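Local structure of alternansucrase (Leuconostoc mesenteroides, 6HVG) at residues A[337-342]-A[359-364]. The protein is a large glycoside hydrolase family 70 enzyme that joins a calcium-binding, TIM-barrel-related catalytic region to repeats of the choline-binding type. Sequence-based numbering, arbitrary orientation.
Sequences GKTYYL and QFMYFD
The ring of Phe363 lies between Tyr341 on one face and Met361 on the other, with the carbonyl oxygen of Thr339 at its edge. This is packing between two successive beta hairpins of a choline-binding-type repeat: strand 338-342, paired with strand 333-335, meets strand 360-363, paired with strand 352-355, with their axes at 81°. The Phe363 ring packs on both the backbone and the side chains of strand 338-342. Tyr341 supplies a CH-pi contact, its CB standing 3.7 Å from the ring centroid, nearly on the ring normal. The backbone turns CB toward Phe363, and CG, anti to the backbone N (chi1 166°), carries the phenol away toward the ring of Tyr352. Tyrosine thus serves two neighbours, one with its CB and one with its ring. On the opposite face, CG of Met361 sits 3.7 Å above the plane of the Phe363 ring, toward the rim; an unbranched, flexible thioether chain can lie against a flat ring in this way. Phe363 is the buried residue of an otherwise partly exposed contact, and phenylalanine suits it because its ring has no polar atom to satisfy and offers two broad faces. Thr339, beta-branched and at home in a strand, shares a hydrogen bond with Thr334 OG1 through its own OG1, leaving its methyl for the apolar side, where CG2 is 4.2 Å from SD of Met361. At the ring edge, Thr339 O lies in the plane of the Phe363 ring, 3.6 Å from CE1.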
loop_
_atom_site.group_PDB
_atom_site.type_symbol
_atom_site.label_atom_id
_atom_site.label_comp_id
_atom_site.label_asym_id
_atom_site.label_seq_id
_atom_site.Cartn_x
_atom_site.Cartn_y
_atom_site.Cartn_z
ATOM N N GLY A 337 8.282 -2.249 57.348
ATOM C CA GLY A 337 7.285 -3.315 57.424
ATOM C C GLY A 337 7.015 -4.052 56.126
ATOM O O GLY A 337 6.123 -4.889 56.074
ATOM N N LYS A 338 7.801 -3.763 55.088
ATOM C CA LYS A 338 7.610 -4.330 53.758
ATOM C C LYS A 338 8.922 -4.861 53.213
ATOM O O LYS A 338 9.994 -4.342 53.545
ATOM C CB LYS A 338 7.052 -3.276 52.812
ATOM C CG LYS A 338 5.584 -2.964 53.010
ATOM C CD LYS A 338 5.321 -1.488 52.780
ATOM C CE LYS A 338 3.851 -1.165 52.784
ATOM N NZ LYS A 338 3.266 -1.561 51.476
ATOM N N THR A 339 8.819 -5.898 52.382
ATOM C CA THR A 339 9.973 -6.624 51.875
ATOM C C THR A 339 10.132 -6.413 50.369
ATOM O O THR A 339 9.205 -6.582 49.586
ATOM C CB THR A 339 9.863 -8.124 52.198
ATOM O OG1 THR A 339 9.677 -8.277 53.609
ATOM C CG2 THR A 339 11.120 -8.875 51.780
ATOM N N TYR A 340 11.339 -6.013 49.991
ATOM C CA TYR A 340 11.693 -5.718 48.621
ATOM C C TYR A 340 12.855 -6.613 48.229
ATOM O O TYR A 340 13.612 -7.034 49.102
ATOM C CB TYR A 340 12.124 -4.246 48.534
ATOM C CG TYR A 340 11.087 -3.264 49.004
ATOM C CD1 TYR A 340 10.121 -2.784 48.127
ATOM C CD2 TYR A 340 11.088 -2.797 50.303
ATOM C CE1 TYR A 340 9.172 -1.866 48.542
ATOM C CE2 TYR A 340 10.159 -1.861 50.733
ATOM C CZ TYR A 340 9.205 -1.397 49.851
ATOM O OH TYR A 340 8.261 -0.504 50.258
ATOM N N TYR A 341 12.982 -6.898 46.937
ATOM C CA TYR A 341 14.076 -7.699 46.457
ATOM C C TYR A 341 14.979 -6.871 45.565
ATOM O O TYR A 341 14.550 -6.376 44.546
ATOM C CB TYR A 341 13.574 -8.942 45.724
ATOM C CG TYR A 341 14.655 -9.632 44.905
ATOM C CD1 TYR A 341 15.789 -10.132 45.517
ATOM C CD2 TYR A 341 14.529 -9.769 43.525
ATOM C CE1 TYR A 341 16.768 -10.766 44.778
ATOM C CE2 TYR A 341 15.501 -10.376 42.772
ATOM C CZ TYR A 341 16.623 -10.882 43.399
ATOM O OH TYR A 341 17.587 -11.503 42.628
ATOM N N LEU A 342 16.242 -6.751 45.944
ATOM C CA LEU A 342 17.221 -6.040 45.136
ATOM C C LEU A 342 18.179 -7.059 44.554
ATOM O O LEU A 342 18.654 -7.949 45.244
ATOM C CB LEU A 342 17.991 -5.025 45.984
ATOM C CG LEU A 342 17.101 -4.064 46.818
ATOM C CD1 LEU A 342 17.778 -3.609 48.083
ATOM C CD2 LEU A 342 16.689 -2.826 46.040
ATOM N N GLN A 359 9.686 -19.647 50.667
ATOM C CA GLN A 359 8.266 -19.549 50.414
ATOM C C GLN A 359 8.064 -18.577 49.270
ATOM O O GLN A 359 8.828 -17.637 49.117
ATOM C CB GLN A 359 7.546 -19.027 51.651
ATOM C CG GLN A 359 7.615 -19.963 52.853
ATOM C CD GLN A 359 6.717 -21.188 52.722
ATOM O OE1 GLN A 359 5.483 -21.076 52.733
ATOM N NE2 GLN A 359 7.329 -22.358 52.631
ATOM N N PHE A 360 7.037 -18.800 48.468
ATOM C CA PHE A 360 6.765 -17.934 47.326
ATOM C C PHE A 360 6.590 -16.484 47.781
ATOM O O PHE A 360 6.160 -16.249 48.899
ATOM C CB PHE A 360 5.514 -18.413 46.599
ATOM C CG PHE A 360 5.174 -17.611 45.373
ATOM C CD1 PHE A 360 5.678 -17.959 44.124
ATOM C CD2 PHE A 360 4.371 -16.491 45.468
ATOM C CE1 PHE A 360 5.376 -17.207 42.996
ATOM C CE2 PHE A 360 4.069 -15.732 44.347
ATOM C CZ PHE A 360 4.588 -16.080 43.111
ATOM N N MET A 361 6.972 -15.534 46.923
ATOM C CA MET A 361 6.710 -14.110 47.125
ATOM C C MET A 361 6.718 -13.353 45.798
ATOM O O MET A 361 7.659 -13.470 45.018
ATOM C CB MET A 361 7.753 -13.505 48.056
ATOM C CG MET A 361 7.493 -12.042 48.405
ATOM S SD MET A 361 8.369 -11.411 49.857
ATOM C CE MET A 361 8.055 -12.669 51.097
ATOM N N TYR A 362 5.647 -12.618 45.523
ATOM C CA TYR A 362 5.532 -11.810 44.308
ATOM C C TYR A 362 5.787 -10.354 44.644
ATOM O O TYR A 362 5.149 -9.799 45.529
ATOM C CB TYR A 362 4.152 -11.949 43.655
ATOM C CG TYR A 362 3.895 -10.899 42.590
ATOM C CD1 TYR A 362 4.563 -10.931 41.376
ATOM C CD2 TYR A 362 2.995 -9.869 42.802
ATOM C CE1 TYR A 362 4.331 -9.956 40.410
ATOM C CE2 TYR A 362 2.759 -8.909 41.842
ATOM C CZ TYR A 362 3.438 -8.948 40.663
ATOM O OH TYR A 362 3.210 -7.987 39.708
ATOM N N PHE A 363 6.723 -9.737 43.926
ATOM C CA PHE A 363 7.068 -8.336 44.161
ATOM C C PHE A 363 6.314 -7.361 43.232
ATOM O O PHE A 363 6.395 -7.435 42.008
ATOM C CB PHE A 363 8.573 -8.162 44.087
ATOM C CG PHE A 363 9.296 -8.965 45.105
ATOM C CD1 PHE A 363 9.464 -8.471 46.372
ATOM C CD2 PHE A 363 9.768 -10.228 44.809
ATOM C CE1 PHE A 363 10.107 -9.211 47.338
ATOM C CE2 PHE A 363 10.417 -10.980 45.760
ATOM C CZ PHE A 363 10.593 -10.472 47.032
ATOM N N ASP A 364 5.559 -6.480 43.875
ATOM C CA ASP A 364 4.606 -5.549 43.273
ATOM C C ASP A 364 5.112 -4.877 42.007
ATOM O O ASP A 364 6.276 -4.502 41.938
ATOM C CB ASP A 364 4.323 -4.453 44.320
ATOM C CG ASP A 364 2.931 -3.922 44.260
ATOM O OD1 ASP A 364 2.414 -3.657 43.142
ATOM O OD2 ASP A 364 2.357 -3.762 45.348
#